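Local coordinates for separin (Saccharomyces cerevisiae, PDB 5U1T), which is a caspase-like cysteine protease that cleaves the MCD1/SCC1 subunit of cohesin at the onset of anaphase and is held inactive by securin for most of the cell cycle, at residues I1412-N1417 with L1465-G1470; P1491-G1496 with C1522-G1527; N1448-E1453 with E1475-S1480. All coordinates share one frame; numbering follows the deposited sequence.

Contact 1: residues I1412-N1417 with L1465-G1470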
# COMPACT_ATOMS: atom_id res chain seq x y z
N ILE A 1412 24.02 36.38 -34.70
CA ILE A 1412 22.57 36.45 -34.59
C ILE A 1412 21.90 35.21 -35.24
O ILE A 1412 22.26 34.80 -36.35
CB ILE A 1412 22.04 37.78 -35.19
CG1 ILE A 1412 22.37 37.89 -36.68
CG2 ILE A 1412 22.59 38.97 -34.43
CD1 ILE A 1412 21.23 37.55 -37.57
N SER A 1413 20.95 34.61 -34.53
CA SER A 1413 20.26 33.39 -34.97
C SER A 1413 18.87 33.69 -35.51
O SER A 1413 18.19 34.61 -35.03
CB SER A 1413 20.13 32.37 -33.83
OG SER A 1413 21.38 32.03 -33.27
N MET A 1414 18.43 32.91 -36.49
CA MET A 1414 17.08 33.06 -37.00
C MET A 1414 16.51 31.75 -37.47
O MET A 1414 17.24 30.86 -37.93
CB MET A 1414 17.05 34.06 -38.14
CG MET A 1414 18.36 34.17 -38.84
SD MET A 1414 18.45 35.74 -39.71
CE MET A 1414 17.60 36.77 -38.52
N ILE A 1415 15.20 31.64 -37.35
CA ILE A 1415 14.46 30.47 -37.78
C ILE A 1415 13.27 30.97 -38.60
O ILE A 1415 12.57 31.88 -38.17
CB ILE A 1415 14.02 29.62 -36.58
CG1 ILE A 1415 15.24 29.19 -35.77
CG2 ILE A 1415 13.20 28.42 -37.03
CD1 ILE A 1415 14.92 28.47 -34.50
N LEU A 1416 13.06 30.42 -39.78
CA LEU A 1416 12.03 30.94 -40.67
C LEU A 1416 11.19 29.83 -41.28
O LEU A 1416 11.71 29.01 -42.03
CB LEU A 1416 12.66 31.78 -41.78
CG LEU A 1416 11.70 32.50 -42.71
CD1 LEU A 1416 10.74 33.34 -41.90
CD2 LEU A 1416 12.47 33.36 -43.70
N ASN A 1417 9.90 29.79 -40.95
CA ASN A 1417 8.97 28.81 -41.51
C ASN A 1417 9.46 27.38 -41.28
O ASN A 1417 9.63 26.61 -42.22
CB ASN A 1417 8.78 29.09 -43.02
CG ASN A 1417 7.73 28.20 -43.68
OD1 ASN A 1417 6.87 27.64 -43.02
ND2 ASN A 1417 7.79 28.10 -45.00
N LEU A 1465 21.24 37.86 -30.68
CA LEU A 1465 19.83 38.00 -31.01
C LEU A 1465 19.25 36.69 -31.50
O LEU A 1465 19.84 36.01 -32.33
CB LEU A 1465 19.63 39.08 -32.06
CG LEU A 1465 18.21 39.14 -32.60
CD1 LEU A 1465 17.26 39.53 -31.48
CD2 LEU A 1465 18.11 40.12 -33.74
N PHE A 1466 18.09 36.33 -30.97
CA PHE A 1466 17.36 35.17 -31.46
C PHE A 1466 16.02 35.59 -32.06
O PHE A 1466 15.20 36.18 -31.37
CB PHE A 1466 17.14 34.16 -30.35
CG PHE A 1466 16.31 33.00 -30.76
CD1 PHE A 1466 16.88 31.94 -31.44
CD2 PHE A 1466 14.96 32.97 -30.50
CE1 PHE A 1466 16.11 30.87 -31.84
CE2 PHE A 1466 14.18 31.90 -30.89
CZ PHE A 1466 14.76 30.85 -31.56
N VAL A 1467 15.79 35.29 -33.34
CA VAL A 1467 14.48 35.59 -33.92
C VAL A 1467 13.87 34.34 -34.56
O VAL A 1467 14.56 33.56 -35.19
CB VAL A 1467 14.55 36.77 -34.93
CG1 VAL A 1467 15.91 37.43 -34.87
CG2 VAL A 1467 14.20 36.33 -36.34
N TYR A 1468 12.56 34.16 -34.35
CA TYR A 1468 11.86 32.94 -34.72
C TYR A 1468 10.50 33.24 -35.34
O TYR A 1468 9.67 33.86 -34.71
CB TYR A 1468 11.68 32.04 -33.49
CG TYR A 1468 10.75 30.85 -33.67
CD1 TYR A 1468 9.38 30.96 -33.43
CD2 TYR A 1468 11.24 29.61 -34.03
CE1 TYR A 1468 8.53 29.87 -33.58
CE2 TYR A 1468 10.40 28.51 -34.17
CZ TYR A 1468 9.05 28.65 -33.94
OH TYR A 1468 8.22 27.55 -34.09
N ILE A 1469 10.27 32.76 -36.56
CA ILE A 1469 8.98 32.92 -37.22
C ILE A 1469 8.33 31.56 -37.56
O ILE A 1469 8.84 30.79 -38.36
CB ILE A 1469 9.11 33.76 -38.52
CG1 ILE A 1469 9.90 35.05 -38.25
CG2 ILE A 1469 7.75 34.07 -39.11
CD1 ILE A 1469 9.88 36.02 -39.38
N GLY A 1470 7.19 31.28 -36.94
CA GLY A 1470 6.50 30.03 -37.15
C GLY A 1470 5.57 29.88 -35.96
O GLY A 1470 5.49 30.81 -35.16
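Ser1413 N donates to Leu1465 O at 2.8 Å, with an N-H...O angle of 163°. Ser1413 O then accepts Val1467 N, so Ser1413 straddles Phe1466 in the usual manner of parallel strands. Ile1415, two residues on, does the same around Tyr1468: its N reaches Val1467 O at 3.0 Å, and its O receives Ile1469 N at 2.9 Å. Asn1417 N closes the series on Ile1469 O.

On the face carrying Ser1413, Ile1415, Phe1466 and Tyr1468, the isoleucine touches both rings. Its CG1 lies anti to the carbonyl carbon (chi1 -58°), and the chain ends in CD1, 3.8 Å from Phe1466 CE1; CG2, on the other branch, stands 3.8 Å from Tyr1468 CD2. A beta-branched residue can thus serve both aromatics at once. The small Ser1413 brings CB near Phe1466, while its hydroxyl pairs with Ser1463 OG. On the reverse face, Leu1416 CD1 lies against Ile1469 CD1 at 3.8 Å, and Met1414 CE sits beside both methyls of Val1467.

Helix 1453-1461 packs on the first face through Met1459 and Leu1460, and helix 1423-1436 on the second through Phe1433 and Thr1425; strands 1444-1447 and 1492-1494 flank the pair within the sheet.

Contact 2: residues P1491-G1496 with C1522-G1527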
# COMPACT_ATOMS: atom_id res chain seq x y z
N PRO A 1491 18.03 37.76 -26.30
CA PRO A 1491 16.81 38.52 -26.57
C PRO A 1491 16.04 37.87 -27.71
O PRO A 1491 16.58 37.73 -28.80
CB PRO A 1491 17.34 39.91 -26.96
CG PRO A 1491 18.62 40.04 -26.20
CD PRO A 1491 19.21 38.64 -26.15
N SER A 1492 14.80 37.46 -27.48
CA SER A 1492 14.09 36.69 -28.49
C SER A 1492 12.88 37.40 -29.10
O SER A 1492 12.05 37.96 -28.38
CB SER A 1492 13.66 35.36 -27.88
OG SER A 1492 14.78 34.69 -27.33
N PHE A 1493 12.80 37.37 -30.42
CA PHE A 1493 11.59 37.79 -31.14
C PHE A 1493 10.74 36.56 -31.50
O PHE A 1493 10.85 36.02 -32.60
CB PHE A 1493 11.95 38.59 -32.41
CG PHE A 1493 12.51 39.96 -32.14
CD1 PHE A 1493 11.72 40.95 -31.60
CD2 PHE A 1493 13.82 40.26 -32.44
CE1 PHE A 1493 12.23 42.22 -31.35
CE2 PHE A 1493 14.33 41.54 -32.20
CZ PHE A 1493 13.54 42.51 -31.65
N LEU A 1494 9.91 36.11 -30.57
CA LEU A 1494 9.01 34.98 -30.81
C LEU A 1494 7.82 35.39 -31.68
O LEU A 1494 6.68 35.38 -31.22
CB LEU A 1494 8.50 34.40 -29.48
CG LEU A 1494 9.24 33.26 -28.79
CD1 LEU A 1494 10.63 33.66 -28.43
CD2 LEU A 1494 8.49 32.79 -27.56
N LEU A 1495 8.07 35.76 -32.93
CA LEU A 1495 7.01 36.32 -33.78
C LEU A 1495 6.09 35.25 -34.39
O LEU A 1495 6.00 35.13 -35.61
CB LEU A 1495 7.61 37.16 -34.90
CG LEU A 1495 8.83 38.02 -34.55
CD1 LEU A 1495 9.40 38.75 -35.79
CD2 LEU A 1495 8.48 39.01 -33.47
N GLY A 1496 5.39 34.48 -33.55
CA GLY A 1496 4.47 33.48 -34.04
C GLY A 1496 3.13 33.43 -33.31
O GLY A 1496 3.00 34.02 -32.24
N CYS A 1522 16.64 34.81 -20.29
CA CYS A 1522 16.30 35.78 -21.32
C CYS A 1522 15.97 37.10 -20.64
O CYS A 1522 15.21 37.11 -19.66
CB CYS A 1522 15.13 35.30 -22.18
SG CYS A 1522 14.71 36.32 -23.61
N PRO A 1523 16.57 38.20 -21.13
CA PRO A 1523 16.40 39.56 -20.61
C PRO A 1523 15.39 40.39 -21.41
O PRO A 1523 15.07 41.52 -21.02
CB PRO A 1523 17.81 40.14 -20.74
CG PRO A 1523 18.34 39.50 -21.95
CD PRO A 1523 17.71 38.13 -22.06
N MET A 1524 14.90 39.85 -22.53
CA MET A 1524 13.89 40.53 -23.34
C MET A 1524 13.27 39.51 -24.28
O MET A 1524 13.95 39.00 -25.15
CB MET A 1524 14.48 41.70 -24.15
CG MET A 1524 13.46 42.62 -24.85
SD MET A 1524 12.43 41.95 -26.18
CE MET A 1524 13.68 41.32 -27.29
N VAL A 1525 11.99 39.22 -24.10
CA VAL A 1525 11.33 38.26 -24.96
C VAL A 1525 10.02 38.85 -25.45
O VAL A 1525 9.25 39.42 -24.68
CB VAL A 1525 11.09 36.92 -24.26
CG1 VAL A 1525 10.36 37.12 -22.94
CG2 VAL A 1525 10.32 35.98 -25.17
N LEU A 1526 9.79 38.72 -26.75
CA LEU A 1526 8.65 39.35 -27.39
C LEU A 1526 7.79 38.30 -28.09
O LEU A 1526 8.29 37.57 -28.95
CB LEU A 1526 9.15 40.41 -28.37
CG LEU A 1526 8.20 41.34 -29.13
CD1 LEU A 1526 8.97 42.59 -29.62
CD2 LEU A 1526 7.57 40.62 -30.32
N GLY A 1527 6.50 38.23 -27.74
CA GLY A 1527 5.60 37.27 -28.34
C GLY A 1527 4.21 37.81 -28.56
O GLY A 1527 3.96 38.99 -28.33
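Backbone hydrogen bonds join Ser1492 to both neighbours of Val1525, fixing the parallel register. Ser1492 N donates to Met1524 O at 2.9 Å, and Leu1526 N returns a bond to Ser1492 O, also at 2.9 Å. One step on, Leu1494 N still approaches Leu1526 O, but its N-H...O angle is just 123° and the bond is weak. There the backbone turns: Leu1494 and Leu1495 are each the centre of an inverse gamma turn, and Gly1496 O just beyond is taken up by Asn1528 ND2 and Ser1499 OG. Two CA-H...O contacts add to the backbone pairing, from Pro1491 CA to Met1524 O at 3.2 Å and from Val1525 CA to Ser1492 O.

Apolar contacts fill both faces. Leu1526 is gripped on two branches: CD1 meets the rim of the Phe1493 ring, in its plane, 3.7 Å from CE1, whereas CD2 reaches Leu1495 CD2, likewise at 3.7 Å. Its CG stands anti to the backbone N (chi1 -175°), from which the two methyls fork toward these partners. Met1524, bent at chi2 and chi3, folds its CE methyl to 3.9 Å from Pro1491 CB; a flexible thioether suits this curled path. On the face that carries Ser1492 and Val1525, Leu1494 CD1 lies 4.0 Å from Val1525 CG2.

Polar side chains contribute little to the pairing. Ser1492 OG bonds to Ala1490 O, and Cys1522 SG is merely a neighbour of that serine.

In this beta-alpha-beta unit, linked through helix 1513-1519, main-chain bonds therefore set the register and the strands are packed by apolar side chains, while the two gamma turns lead the chain to Cys1497, the active-site residue by similarity.

Contact 3: residues N1448-E1453 with E1475-S1480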
# COMPACT_ATOMS: atom_id res chain seq x y z
N ASN A 1448 12.51 26.62 -43.81
CA ASN A 1448 11.68 25.55 -44.38
C ASN A 1448 12.14 24.20 -43.86
O ASN A 1448 11.95 23.17 -44.50
CB ASN A 1448 11.70 25.58 -45.91
CG ASN A 1448 10.65 24.66 -46.52
OD1 ASN A 1448 9.77 24.15 -45.82
ND2 ASN A 1448 10.74 24.45 -47.83
N GLU A 1449 12.73 24.22 -42.68
CA GLU A 1449 13.45 23.08 -42.14
C GLU A 1449 13.19 22.96 -40.64
O GLU A 1449 13.43 23.91 -39.90
CB GLU A 1449 14.95 23.23 -42.43
CG GLU A 1449 15.82 22.06 -42.01
CD GLU A 1449 17.30 22.31 -42.28
OE1 GLU A 1449 17.70 23.51 -42.34
OE2 GLU A 1449 18.06 21.32 -42.46
N LYS A 1450 12.68 21.81 -40.20
CA LYS A 1450 12.49 21.57 -38.77
C LYS A 1450 13.82 21.61 -38.04
O LYS A 1450 14.71 20.80 -38.31
CB LYS A 1450 11.80 20.22 -38.53
CG LYS A 1450 10.39 20.15 -39.04
CD LYS A 1450 9.75 18.81 -38.69
CE LYS A 1450 8.28 18.80 -39.07
NZ LYS A 1450 8.08 19.12 -40.52
N PRO A 1451 13.98 22.56 -37.10
CA PRO A 1451 15.22 22.64 -36.33
C PRO A 1451 15.27 21.57 -35.25
O PRO A 1451 14.24 21.30 -34.64
CB PRO A 1451 15.18 24.05 -35.73
CG PRO A 1451 13.72 24.35 -35.59
CD PRO A 1451 13.04 23.65 -36.74
N GLU A 1452 16.43 20.95 -35.03
CA GLU A 1452 16.56 19.90 -34.03
C GLU A 1452 17.02 20.47 -32.69
O GLU A 1452 17.81 21.42 -32.65
CB GLU A 1452 17.54 18.82 -34.51
CG GLU A 1452 16.85 17.55 -35.00
CD GLU A 1452 17.79 16.67 -35.82
OE1 GLU A 1452 17.68 15.41 -35.70
OE2 GLU A 1452 18.62 17.23 -36.58
N GLU A 1453 16.52 19.88 -31.60
CA GLU A 1453 16.63 20.45 -30.25
C GLU A 1453 17.98 21.04 -29.86
O GLU A 1453 18.04 22.12 -29.27
CB GLU A 1453 16.25 19.39 -29.21
CG GLU A 1453 16.07 19.96 -27.80
CD GLU A 1453 15.69 18.90 -26.77
OE1 GLU A 1453 14.83 19.17 -25.90
OE2 GLU A 1453 16.26 17.80 -26.84
N GLU A 1475 8.23 25.25 -29.03
CA GLU A 1475 8.03 24.15 -28.09
C GLU A 1475 8.12 22.80 -28.78
O GLU A 1475 8.55 21.80 -28.19
CB GLU A 1475 6.67 24.29 -27.41
CG GLU A 1475 6.31 25.69 -27.00
CD GLU A 1475 5.72 26.50 -28.15
OE1 GLU A 1475 5.35 25.91 -29.19
OE2 GLU A 1475 5.63 27.74 -28.01
N GLN A 1476 7.69 22.77 -30.04
CA GLN A 1476 7.65 21.55 -30.81
C GLN A 1476 9.06 21.09 -31.23
O GLN A 1476 9.23 19.99 -31.76
CB GLN A 1476 6.75 21.75 -32.04
CG GLN A 1476 7.20 22.85 -33.01
CD GLN A 1476 6.64 24.23 -32.68
OE1 GLN A 1476 6.81 24.74 -31.57
NE2 GLN A 1476 5.97 24.84 -33.65
N TYR A 1477 10.08 21.92 -30.98
CA TYR A 1477 11.46 21.59 -31.32
C TYR A 1477 12.40 21.60 -30.12
O TYR A 1477 13.57 21.25 -30.25
CB TYR A 1477 12.00 22.56 -32.39
CG TYR A 1477 11.05 22.81 -33.53
CD1 TYR A 1477 10.51 21.76 -34.26
CD2 TYR A 1477 10.67 24.10 -33.86
CE1 TYR A 1477 9.63 21.99 -35.30
CE2 TYR A 1477 9.79 24.34 -34.88
CZ TYR A 1477 9.27 23.29 -35.61
OH TYR A 1477 8.39 23.54 -36.63
N VAL A 1478 11.92 22.00 -28.95
CA VAL A 1478 12.76 22.01 -27.76
C VAL A 1478 11.90 22.06 -26.51
O VAL A 1478 10.95 22.83 -26.43
CB VAL A 1478 13.73 23.19 -27.75
CG1 VAL A 1478 12.99 24.51 -27.91
CG2 VAL A 1478 14.59 23.18 -26.50
N ARG A 1479 12.24 21.21 -25.55
CA ARG A 1479 11.41 21.02 -24.37
C ARG A 1479 11.50 22.20 -23.42
O ARG A 1479 12.54 22.86 -23.34
CB ARG A 1479 11.80 19.74 -23.65
CG ARG A 1479 11.56 18.49 -24.46
CD ARG A 1479 12.22 17.31 -23.81
NE ARG A 1479 13.65 17.27 -24.06
CZ ARG A 1479 14.51 16.54 -23.35
NH1 ARG A 1479 15.81 16.54 -23.64
NH2 ARG A 1479 14.05 15.82 -22.34
N SER A 1480 10.41 22.44 -22.69
CA SER A 1480 10.34 23.49 -21.68
C SER A 1480 11.53 23.35 -20.71
O SER A 1480 12.12 24.34 -20.29
CB SER A 1480 9.00 23.41 -20.91
OG SER A 1480 7.86 23.36 -21.77
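Pro1451 covers one face of the Tyr1477 ring with CD, 3.7 Å from the ring centroid and only 7° off the normal, a clear CH-pi contact. Pro1451 CG leans toward the CD2 rim of the same face, at 3.5 Å from that atom. The opposite face is covered from within the same loop by Gln1476 CG, which stands over the ring centre, so the aromatic is sandwiched between two aliphatic groups. A proline suits this place because its CD methylene, bonded to the electron-withdrawing amide nitrogen, is a good CH donor to a pi cloud, and CG adds apolar contact. At the border of the ring, Lys1450 CG reaches CE1 obliquely.

The second flat group is the Arg1479 guanidinium, met at its edge by Glu1453. Arg1479 NE forms a salt bridge with Glu1453 OE1 at 2.9 Å; OE1 accepts with its syn lone pair, the one on the side of OE2, and lies close to the guanidinium plane. The same oxygen also receives a weak bond from Arg1479 N, at 3.3 Å. Arg1479 NH1 makes a further weak bond to OE2; the two planes are turned 43° against each other, so the pairing is not a flat two-pronged one.

Both segments are loops following parallel strands, 1444-1447 and 1465-1469, at their C-terminal ends, where alpha/beta folds of the caspase kind place their active sites. Each runs into a helix: Glu1452 and Arg1479 occupy N-cap positions, and Glu1453 opens helix 1453-1461, whose N-terminal end would probably favour its negative charge. Nearer the backbone, Glu1453 CG packs on Val1478 CG2 at 3.8 Å, the side chains crossing at about a right angle, and that valine rests on Leu1456 and Leu1457. Apolar side chains of another protein chain, consistent with the inhibitor securin, pack on Glu1453 and Arg1479.

Contacts 1 and 2, 10 Å apart between centres, flank the 1465-1469/1492-1494 pairing of one sheet, where Phe1466 O lies 2.8 Å from Phe1493 N, and Phe1466 N lies 3.0 Å from Pro1491 O, both probable hydrogen bonds. Contact 3 crosses contact 1 along the chain and sits at the C-terminal ends of its strands, where Leu1416 O is 3.1 Å from Asn1448 N and Tyr1468 OH is 3.7 Å from Tyr1477 CE2. Contacts 2 and 3 do not touch. All three approach Cys1497, the active-site residue by similarity: its side chain is about 9 Å from that of Tyr1468, about 10 Å from that of Leu1495 and about 12 Å from that of Tyr1477.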